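Local coordinates for protein homocitrate synthase (Sulfolobus acidocaldarius, PDB 6KTQ) that catalyses the aldol-type condensation of acetyl-CoA with 2-oxoglutarate to give homocitrate, the first step of lysine biosynthesis through alpha-aminoadipate, at residues I126-S131 with H139-D144; D132-A137 with T167-T172. All blocks are in the same frame, centred on the assembly; numbering follows the deposited sequence.

Contacts 1 and 2 lie side by side at one end of the catalytic barrel, their centres about 6 Å apart. Their segments alternate along the chain: 126-131, 132-137, 139-144, then 167-172. Strand 123-129 leads into the short helix 132-138, which hands on to helix 143-159, and strand 163-169 returns beside strand 123-129 as its parallel neighbour in the sheet. A salt bridge from Arg143 to Asp132 and a probable hydrogen bond from Ser131 to Asp170 tie the two contacts together. Contact 1 shapes the seat of the coenzyme A adenine, and contact 2 reaches the pocket where 2-oxoglutarate lies close to the thiol end of the coenzyme.

Contact 1 (I126-S131 with H139-D144); sequences IFYGIS and HHTTRD. With COA (coenzyme A), chain E.
Tyr128 lays its ring over one face of the imidazole of His139, the centroids 3.7 Å apart and the planes only 8° from parallel, in a face-to-face stack. The two side chains run antiparallel to one another, and the closest pair is the phenol carbon CZ of Tyr128 and ND1 of His139, 3.4 Å apart. With Tyr128 CG anti to the backbone N (chi1 -152°), the ring is carried to the side of the strand where it can lie flat against the imidazole.

The histidine is fixed in its rotation by a second grip: Gly129 N donates to its NE2 at 3.0 Å, with that nitrogen 27° out of the imidazole plane. NE2 is thus the acceptor here. Glycine suits its position, since a CB there would point at His139 and come tight against NE2. Beyond the stack, the Tyr128 hydroxyl packs against the methyl CG2 of Thr141, and a water joins that hydroxyl to Thr141 OG1.

Adenine C5A of coenzyme A meets the edge of the histidine ring, 3.6 Å from His139 CE1, while adenine N6A donates to Phe127 O at 2.8 Å. Helix 143-159 adds Ala146 and Ile150 against Tyr128. Recognition of the adenine amino group by a backbone carbonyl, beside stacked aromatic side chains at a strand's C-terminal end, marks this as the adenine part of the coenzyme A site in the TIM-barrel catalytic domain.

Contact 2 (D132-A137 with T167-T172); sequences DTHLKA and TAEDAT. With AKG (2-oxoglutaric acid), chain D; COA (coenzyme A), chain E.
His134, reaching across from helix 132-138, has the most surface buried here, followed by Asp170 and Glu169. The CB of Asp170 sits over one face of the imidazole in a CH-pi contact, 3.8 Å from the ring centroid. Imidazole and carboxylate planes differ by 40°, and although ND1 of His134 lies 3.3 Å from OD2 of Asp170, the angle is too poor for a hydrogen bond.

The direct partners of the carboxylate lie outside the two segments: OD2 is hydrogen-bonded to Ser131 OG, and OD1 forms a salt bridge with Arg173. A water that donates to OD2 at 2.9 Å links it back to Thr133 OG1. An aspartate suits this place: its short chain presents CB to the ring while both oxygens find partners.

Glu169, with CG anti to its backbone N (chi1 180°) and the chain extended, brings CG to 3.9 Å from His134 NE2. Its OE2 forms a salt bridge with Lys138 of the coenzyme A pocket, and CG approaches O2 of 2-oxoglutarate at 3.1 Å. With an alanine in place of His134 the CH-pi face would be gone, and Asp170 CB and the Glu169 chain would probably lose their cover. Two residues earlier, Thr167 OG1 donates to O4 of the substrate at 2.8 Å. Substrate-binding residues at a strand's C-terminal end are the hallmark of a TIM-barrel active site, here of the DRE-TIM family.

Contact 1 (I126-S131 with H139-D144)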
loop_
_atom_site.group_PDB
_atom_site.type_symbol
_atom_site.label_atom_id
_atom_site.label_comp_id
_atom_site.label_asym_id
_atom_site.label_seq_id
_atom_site.Cartn_x
_atom_site.Cartn_y
_atom_site.Cartn_z
ATOM N N ILE A 126 22.128 5.665 18.880
ATOM C CA ILE A 126 22.292 4.878 20.089
ATOM C C ILE A 126 21.660 3.537 19.858
ATOM O O ILE A 126 20.495 3.456 19.451
ATOM C CB ILE A 126 21.636 5.535 21.316
ATOM C CG1 ILE A 126 22.321 6.872 21.642
ATOM C CG2 ILE A 126 21.722 4.594 22.497
ATOM C CD1 ILE A 126 21.566 7.714 22.651
ATOM N N PHE A 127 22.430 2.489 20.114
ATOM C CA PHE A 127 21.945 1.127 19.950
ATOM C C PHE A 127 21.748 0.425 21.275
ATOM O O PHE A 127 22.439 0.714 22.238
ATOM C CB PHE A 127 22.876 0.315 19.020
ATOM C CG PHE A 127 24.302 0.215 19.490
ATOM C CD1 PHE A 127 25.244 1.177 19.115
ATOM C CD2 PHE A 127 24.714 -0.869 20.252
ATOM C CE1 PHE A 127 26.561 1.075 19.531
ATOM C CE2 PHE A 127 26.024 -0.988 20.668
ATOM C CZ PHE A 127 26.946 -0.018 20.319
ATOM N N TYR A 128 20.776 -0.481 21.325
ATOM C CA TYR A 128 20.594 -1.355 22.473
ATOM C C TYR A 128 19.863 -2.589 22.011
ATOM O O TYR A 128 19.002 -2.523 21.134
ATOM C CB TYR A 128 19.789 -0.646 23.584
ATOM C CG TYR A 128 20.074 -1.100 25.002
ATOM C CD1 TYR A 128 21.087 -0.503 25.760
ATOM C CD2 TYR A 128 19.307 -2.091 25.608
ATOM C CE1 TYR A 128 21.341 -0.918 27.078
ATOM C CE2 TYR A 128 19.553 -2.512 26.915
ATOM C CZ TYR A 128 20.560 -1.924 27.641
ATOM O OH TYR A 128 20.797 -2.361 28.920
ATOM N N GLY A 129 20.176 -3.705 22.652
ATOM C CA GLY A 129 19.642 -4.997 22.281
ATOM C C GLY A 129 18.344 -5.193 23.019
ATOM O O GLY A 129 18.339 -5.193 24.235
ATOM N N ILE A 130 17.243 -5.382 22.292
ATOM C CA ILE A 130 15.937 -5.437 22.940
ATOM C C ILE A 130 15.191 -6.765 22.822
ATOM O O ILE A 130 14.023 -6.874 23.247
ATOM C CB ILE A 130 15.081 -4.220 22.564
ATOM C CG1 ILE A 130 15.012 -3.969 21.065
ATOM C CG2 ILE A 130 15.656 -2.977 23.199
ATOM C CD1 ILE A 130 14.333 -5.076 20.311
ATOM N N SER A 131 15.877 -7.796 22.326
ATOM C CA SER A 131 15.352 -9.136 22.396
ATOM C C SER A 131 15.637 -9.676 23.760
ATOM O O SER A 131 16.523 -9.173 24.454
ATOM C CB SER A 131 16.063 -10.050 21.383
ATOM O OG SER A 131 17.447 -10.124 21.682
ATOM N N HIS A 139 23.100 -7.681 28.142
ATOM C CA HIS A 139 22.947 -6.507 28.967
ATOM C C HIS A 139 22.689 -6.812 30.456
ATOM O O HIS A 139 22.761 -5.898 31.270
ATOM C CB HIS A 139 21.778 -5.672 28.442
ATOM C CG HIS A 139 21.976 -5.159 27.058
ATOM N ND1 HIS A 139 22.923 -4.212 26.740
ATOM C CD2 HIS A 139 21.322 -5.442 25.908
ATOM C CE1 HIS A 139 22.851 -3.936 25.451
ATOM N NE2 HIS A 139 21.885 -4.665 24.925
ATOM N N HIS A 140 22.356 -8.054 30.795
ATOM C CA HIS A 140 22.031 -8.442 32.178
ATOM C C HIS A 140 21.014 -7.506 32.830
ATOM O O HIS A 140 21.238 -6.985 33.936
ATOM C CB HIS A 140 23.308 -8.538 33.012
ATOM C CG HIS A 140 24.327 -9.426 32.393
ATOM N ND1 HIS A 140 25.439 -8.939 31.740
ATOM C CD2 HIS A 140 24.359 -10.771 32.242
ATOM C CE1 HIS A 140 26.137 -9.950 31.254
ATOM N NE2 HIS A 140 25.502 -11.072 31.543
ATOM N N THR A 141 19.883 -7.331 32.156
ATOM C CA THR A 141 18.897 -6.328 32.543
ATOM C C THR A 141 17.499 -6.873 32.284
ATOM O O THR A 141 17.339 -7.933 31.673
ATOM C CB THR A 141 19.171 -5.006 31.801
ATOM O OG1 THR A 141 18.503 -3.918 32.450
ATOM C CG2 THR A 141 18.762 -5.044 30.316
ATOM N N THR A 142 16.490 -6.161 32.770
ATOM C CA THR A 142 15.105 -6.522 32.573
ATOM C C THR A 142 14.499 -5.641 31.506
ATOM O O THR A 142 15.035 -4.586 31.190
ATOM C CB THR A 142 14.271 -6.248 33.829
ATOM O OG1 THR A 142 14.233 -4.831 34.056
ATOM C CG2 THR A 142 14.849 -6.981 35.038
ATOM N N ARG A 143 13.347 -6.058 30.996
ATOM C CA ARG A 143 12.596 -5.230 30.060
ATOM C C ARG A 143 12.384 -3.816 30.555
ATOM O O ARG A 143 12.589 -2.857 29.807
ATOM C CB ARG A 143 11.241 -5.865 29.711
ATOM C CG ARG A 143 11.230 -6.504 28.328
ATOM C CD ARG A 143 10.992 -7.993 28.264
ATOM N NE ARG A 143 9.628 -8.195 27.841
ATOM C CZ ARG A 143 9.163 -9.173 27.071
ATOM N NH1 ARG A 143 9.934 -10.136 26.596
ATOM N NH2 ARG A 143 7.872 -9.183 26.793
ATOM N N ASP A 144 11.976 -3.667 31.814
ATOM C CA ASP A 144 11.664 -2.333 32.342
ATOM C C ASP A 144 12.911 -1.501 32.557
ATOM O O ASP A 144 12.932 -0.290 32.294
ATOM C CB ASP A 144 10.878 -2.433 33.656
ATOM C CG ASP A 144 9.405 -2.752 33.441
ATOM O OD1 ASP A 144 8.827 -2.338 32.422
ATOM O OD2 ASP A 144 8.811 -3.412 34.314
HETATM N N1A COA E . 24.740 0.065 25.746
HETATM C C2A COA E . 25.432 0.009 26.917
HETATM N N3A COA E . 26.334 -0.976 27.210
HETATM C C4A COA E . 26.567 -1.982 26.346
HETATM C C5A COA E . 25.864 -1.985 25.061
HETATM C C6A COA E . 24.906 -0.890 24.805
HETATM N N6A COA E . 24.234 -0.867 23.638
HETATM N N7A COA E . 26.291 -3.072 24.391
HETATM C C8A COA E . 27.191 -3.724 25.185
HETATM N N9A COA E . 27.336 -3.071 26.344
HETATM C C1B COA E . 28.286 -3.379 27.423
HETATM C C2B COA E . 28.228 -4.775 27.978
HETATM O O2B COA E . 27.191 -4.962 28.924
HETATM C C3B COA E . 29.603 -4.837 28.604
HETATM O O3B COA E . 29.739 -4.045 29.763
HETATM P P3B COA E . 30.634 -4.584 30.978
HETATM O O7A COA E . 30.018 -3.839 32.105
HETATM O O8A COA E . 32.031 -4.159 30.575
HETATM O O9A COA E . 30.443 -6.064 31.019
HETATM C C4B COA E . 30.485 -4.221 27.550
HETATM O O4B COA E . 29.622 -3.265 26.885
HETATM C C5B COA E . 30.944 -5.490 26.845
HETATM O O5B COA E . 31.957 -5.337 25.941
HETATM P P1A COA E . 33.555 -5.305 26.102
HETATM O O1A COA E . 33.717 -5.231 24.629
HETATM O O2A COA E . 34.176 -6.433 26.883
HETATM O O3A COA E . 33.726 -3.894 26.859
HETATM P P2A COA E . 34.949 -2.892 26.787
HETATM O O4A COA E . 36.231 -3.651 27.008
HETATM O O5A COA E . 34.580 -1.702 27.628
HETATM O O6A COA E . 34.934 -2.327 25.295
HETATM C CBP COA E . 34.056 -1.193 23.351
HETATM C CCP COA E . 33.786 -1.623 24.797
HETATM C CDP COA E . 32.840 -0.464 22.760
HETATM C CEP COA E . 35.254 -0.235 23.341
HETATM C CAP COA E . 34.418 -2.459 22.569
HETATM O OAP COA E . 33.465 -3.516 22.744
HETATM C C9P COA E . 34.535 -2.168 21.109
HETATM O O9P COA E . 35.463 -1.498 20.721
HETATM N N8P COA E . 33.570 -2.675 20.338
HETATM C C7P COA E . 33.506 -2.509 18.898
HETATM C C6P COA E . 32.220 -1.768 18.500
HETATM C C5P COA E . 31.017 -2.642 18.796
HETATM O O5P COA E . 31.121 -3.591 19.585
HETATM N N4P COA E . 29.871 -2.315 18.181
HETATM C C3P COA E . 28.642 -3.048 18.482
HETATM C C2P COA E . 27.496 -2.790 17.520
HETATM S S1P COA E . 26.055 -3.622 18.255
HETATM O O HOH W 1 19.146 -1.515 31.196
#

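Contact 2 (D132-A137 with T167-T172)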
loop_
_atom_site.group_PDB
_atom_site.type_symbol
_atom_site.label_atom_id
_atom_site.label_comp_id
_atom_site.label_asym_id
_atom_site.label_seq_id
_atom_site.Cartn_x
_atom_site.Cartn_y
_atom_site.Cartn_z
ATOM N N ASP A 132 14.938 -10.742 24.121
ATOM C CA ASP A 132 15.140 -11.369 25.411
ATOM C C ASP A 132 16.538 -11.973 25.587
ATOM O O ASP A 132 17.099 -11.854 26.687
ATOM C CB ASP A 132 14.085 -12.445 25.686
ATOM C CG ASP A 132 12.654 -11.878 25.811
ATOM O OD1 ASP A 132 12.422 -10.649 25.857
ATOM O OD2 ASP A 132 11.738 -12.705 25.850
ATOM N N THR A 133 17.115 -12.621 24.560
ATOM C CA THR A 133 18.487 -13.103 24.696
ATOM C C THR A 133 19.435 -11.921 24.907
ATOM O O THR A 133 20.329 -12.001 25.727
ATOM C CB THR A 133 19.019 -13.990 23.518
ATOM O OG1 THR A 133 19.170 -13.202 22.322
ATOM C CG2 THR A 133 18.103 -15.170 23.263
ATOM N N HIS A 134 19.260 -10.824 24.186
ATOM C CA HIS A 134 20.165 -9.692 24.382
ATOM C C HIS A 134 19.999 -9.077 25.766
ATOM O O HIS A 134 20.988 -8.772 26.428
ATOM C CB HIS A 134 19.971 -8.607 23.328
ATOM C CG HIS A 134 20.681 -8.887 22.040
ATOM N ND1 HIS A 134 20.646 -10.122 21.421
ATOM C CD2 HIS A 134 21.438 -8.095 21.252
ATOM C CE1 HIS A 134 21.351 -10.081 20.308
ATOM N NE2 HIS A 134 21.850 -8.863 20.186
ATOM N N LEU A 135 18.762 -8.867 26.195
ATOM C CA LEU A 135 18.521 -8.282 27.530
ATOM C C LEU A 135 19.135 -9.134 28.633
ATOM O O LEU A 135 19.766 -8.610 29.549
ATOM C CB LEU A 135 17.019 -8.109 27.793
ATOM C CG LEU A 135 16.306 -7.076 26.946
ATOM C CD1 LEU A 135 14.801 -7.271 27.069
ATOM C CD2 LEU A 135 16.706 -5.667 27.325
ATOM N N LYS A 136 18.944 -10.440 28.552
ATOM C CA LYS A 136 19.477 -11.345 29.553
ATOM C C LYS A 136 20.990 -11.538 29.413
ATOM O O LYS A 136 21.757 -11.211 30.320
ATOM C CB LYS A 136 18.777 -12.698 29.471
ATOM C CG LYS A 136 19.318 -13.705 30.479
ATOM C CD LYS A 136 18.586 -15.035 30.428
ATOM C CE LYS A 136 19.249 -16.046 31.355
ATOM N NZ LYS A 136 18.697 -17.414 31.148
ATOM N N ALA A 137 21.405 -12.068 28.270
ATOM C CA ALA A 137 22.778 -12.528 28.075
ATOM C C ALA A 137 23.774 -11.429 27.828
ATOM O O ALA A 137 24.937 -11.560 28.174
ATOM C CB ALA A 137 22.839 -13.533 26.919
ATOM N N THR A 167 18.718 2.540 17.625
ATOM C CA THR A 167 18.754 1.263 16.934
ATOM C C THR A 167 18.274 0.176 17.853
ATOM O O THR A 167 18.843 -0.027 18.928
ATOM C CB THR A 167 20.171 0.930 16.443
ATOM O OG1 THR A 167 20.522 1.835 15.410
ATOM C CG2 THR A 167 20.231 -0.475 15.894
ATOM N N ALA A 168 17.216 -0.508 17.441
ATOM C CA ALA A 168 16.700 -1.624 18.155
ATOM C C ALA A 168 17.402 -2.871 17.642
ATOM O O ALA A 168 17.038 -3.438 16.610
ATOM C CB ALA A 168 15.194 -1.738 17.976
ATOM N N GLU A 169 18.435 -3.279 18.372
ATOM C CA GLU A 169 19.255 -4.400 17.979
ATOM C C GLU A 169 18.521 -5.690 18.289
ATOM O O GLU A 169 17.859 -5.815 19.342
ATOM C CB GLU A 169 20.616 -4.296 18.690
ATOM C CG GLU A 169 21.585 -5.400 18.393
ATOM C CD GLU A 169 22.965 -5.156 18.997
ATOM O OE1 GLU A 169 23.954 -5.654 18.410
ATOM O OE2 GLU A 169 23.064 -4.498 20.069
ATOM N N ASP A 170 18.637 -6.645 17.364
ATOM C CA ASP A 170 17.903 -7.921 17.398
ATOM C C ASP A 170 16.384 -7.724 17.507
ATOM O O ASP A 170 15.666 -8.558 18.081
ATOM C CB ASP A 170 18.403 -8.796 18.534
ATOM C CG ASP A 170 18.203 -10.259 18.290
ATOM O OD1 ASP A 170 17.997 -10.698 17.140
ATOM O OD2 ASP A 170 18.249 -11.016 19.263
ATOM N N ALA A 171 15.920 -6.631 16.933
ATOM C CA ALA A 171 14.486 -6.326 16.875
ATOM C C ALA A 171 13.699 -7.426 16.215
ATOM O O ALA A 171 12.553 -7.684 16.593
ATOM C CB ALA A 171 14.262 -5.041 16.124
ATOM N N THR A 172 14.304 -8.110 15.243
ATOM C CA THR A 172 13.575 -9.095 14.474
ATOM C C THR A 172 13.391 -10.409 15.222
ATOM O O THR A 172 12.679 -11.253 14.738
ATOM C CB THR A 172 14.227 -9.318 13.097
ATOM O OG1 THR A 172 15.559 -9.828 13.270
ATOM C CG2 THR A 172 14.296 -7.986 12.340
HETATM C C1 AKG D . 23.060 -4.684 14.370
HETATM O O1 AKG D . 23.001 -5.561 13.488
HETATM O O2 AKG D . 22.427 -4.830 15.440
HETATM C C2 AKG D . 23.892 -3.486 14.129
HETATM O O5 AKG D . 25.002 -3.594 13.588
HETATM C C3 AKG D . 23.353 -2.111 14.508
HETATM C C4 AKG D . 22.578 -1.598 13.289
HETATM C C5 AKG D . 22.086 -0.158 13.340
HETATM O O3 AKG D . 21.030 0.094 12.686
HETATM O O4 AKG D . 22.712 0.711 14.026
HETATM N N1A COA E . 24.740 0.065 25.746
HETATM C C2A COA E . 25.432 0.009 26.917
HETATM N N3A COA E . 26.334 -0.976 27.210
HETATM C C4A COA E . 26.567 -1.982 26.346
HETATM C C5A COA E . 25.864 -1.985 25.061
HETATM C C6A COA E . 24.906 -0.890 24.805
HETATM N N6A COA E . 24.234 -0.867 23.638
HETATM N N7A COA E . 26.291 -3.072 24.391
HETATM C C8A COA E . 27.191 -3.724 25.185
HETATM N N9A COA E . 27.336 -3.071 26.344
HETATM C C1B COA E . 28.286 -3.379 27.423
HETATM C C2B COA E . 28.228 -4.775 27.978
HETATM O O2B COA E . 27.191 -4.962 28.924
HETATM C C3B COA E . 29.603 -4.837 28.604
HETATM O O3B COA E . 29.739 -4.045 29.763
HETATM P P3B COA E . 30.634 -4.584 30.978
HETATM O O7A COA E . 30.018 -3.839 32.105
HETATM O O8A COA E . 32.031 -4.159 30.575
HETATM O O9A COA E . 30.443 -6.064 31.019
HETATM C C4B COA E . 30.485 -4.221 27.550
HETATM O O4B COA E . 29.622 -3.265 26.885
HETATM C C5B COA E . 30.944 -5.490 26.845
HETATM O O5B COA E . 31.957 -5.337 25.941
HETATM P P1A COA E . 33.555 -5.305 26.102
HETATM O O1A COA E . 33.717 -5.231 24.629
HETATM O O2A COA E . 34.176 -6.433 26.883
HETATM O O3A COA E . 33.726 -3.894 26.859
HETATM P P2A COA E . 34.949 -2.892 26.787
HETATM O O4A COA E . 36.231 -3.651 27.008
HETATM O O5A COA E . 34.580 -1.702 27.628
HETATM O O6A COA E . 34.934 -2.327 25.295
HETATM C CBP COA E . 34.056 -1.193 23.351
HETATM C CCP COA E . 33.786 -1.623 24.797
HETATM C CDP COA E . 32.840 -0.464 22.760
HETATM C CEP COA E . 35.254 -0.235 23.341
HETATM C CAP COA E . 34.418 -2.459 22.569
HETATM O OAP COA E . 33.465 -3.516 22.744
HETATM C C9P COA E . 34.535 -2.168 21.109
HETATM O O9P COA E . 35.463 -1.498 20.721
HETATM N N8P COA E . 33.570 -2.675 20.338
HETATM C C7P COA E . 33.506 -2.509 18.898
HETATM C C6P COA E . 32.220 -1.768 18.500
HETATM C C5P COA E . 31.017 -2.642 18.796
HETATM O O5P COA E . 31.121 -3.591 19.585
HETATM N N4P COA E . 29.871 -2.315 18.181
HETATM C C3P COA E . 28.642 -3.048 18.482
HETATM C C2P COA E . 27.496 -2.790 17.520
HETATM S S1P COA E . 26.055 -3.622 18.255
HETATM O O HOH W 2 17.244 -13.522 20.337
#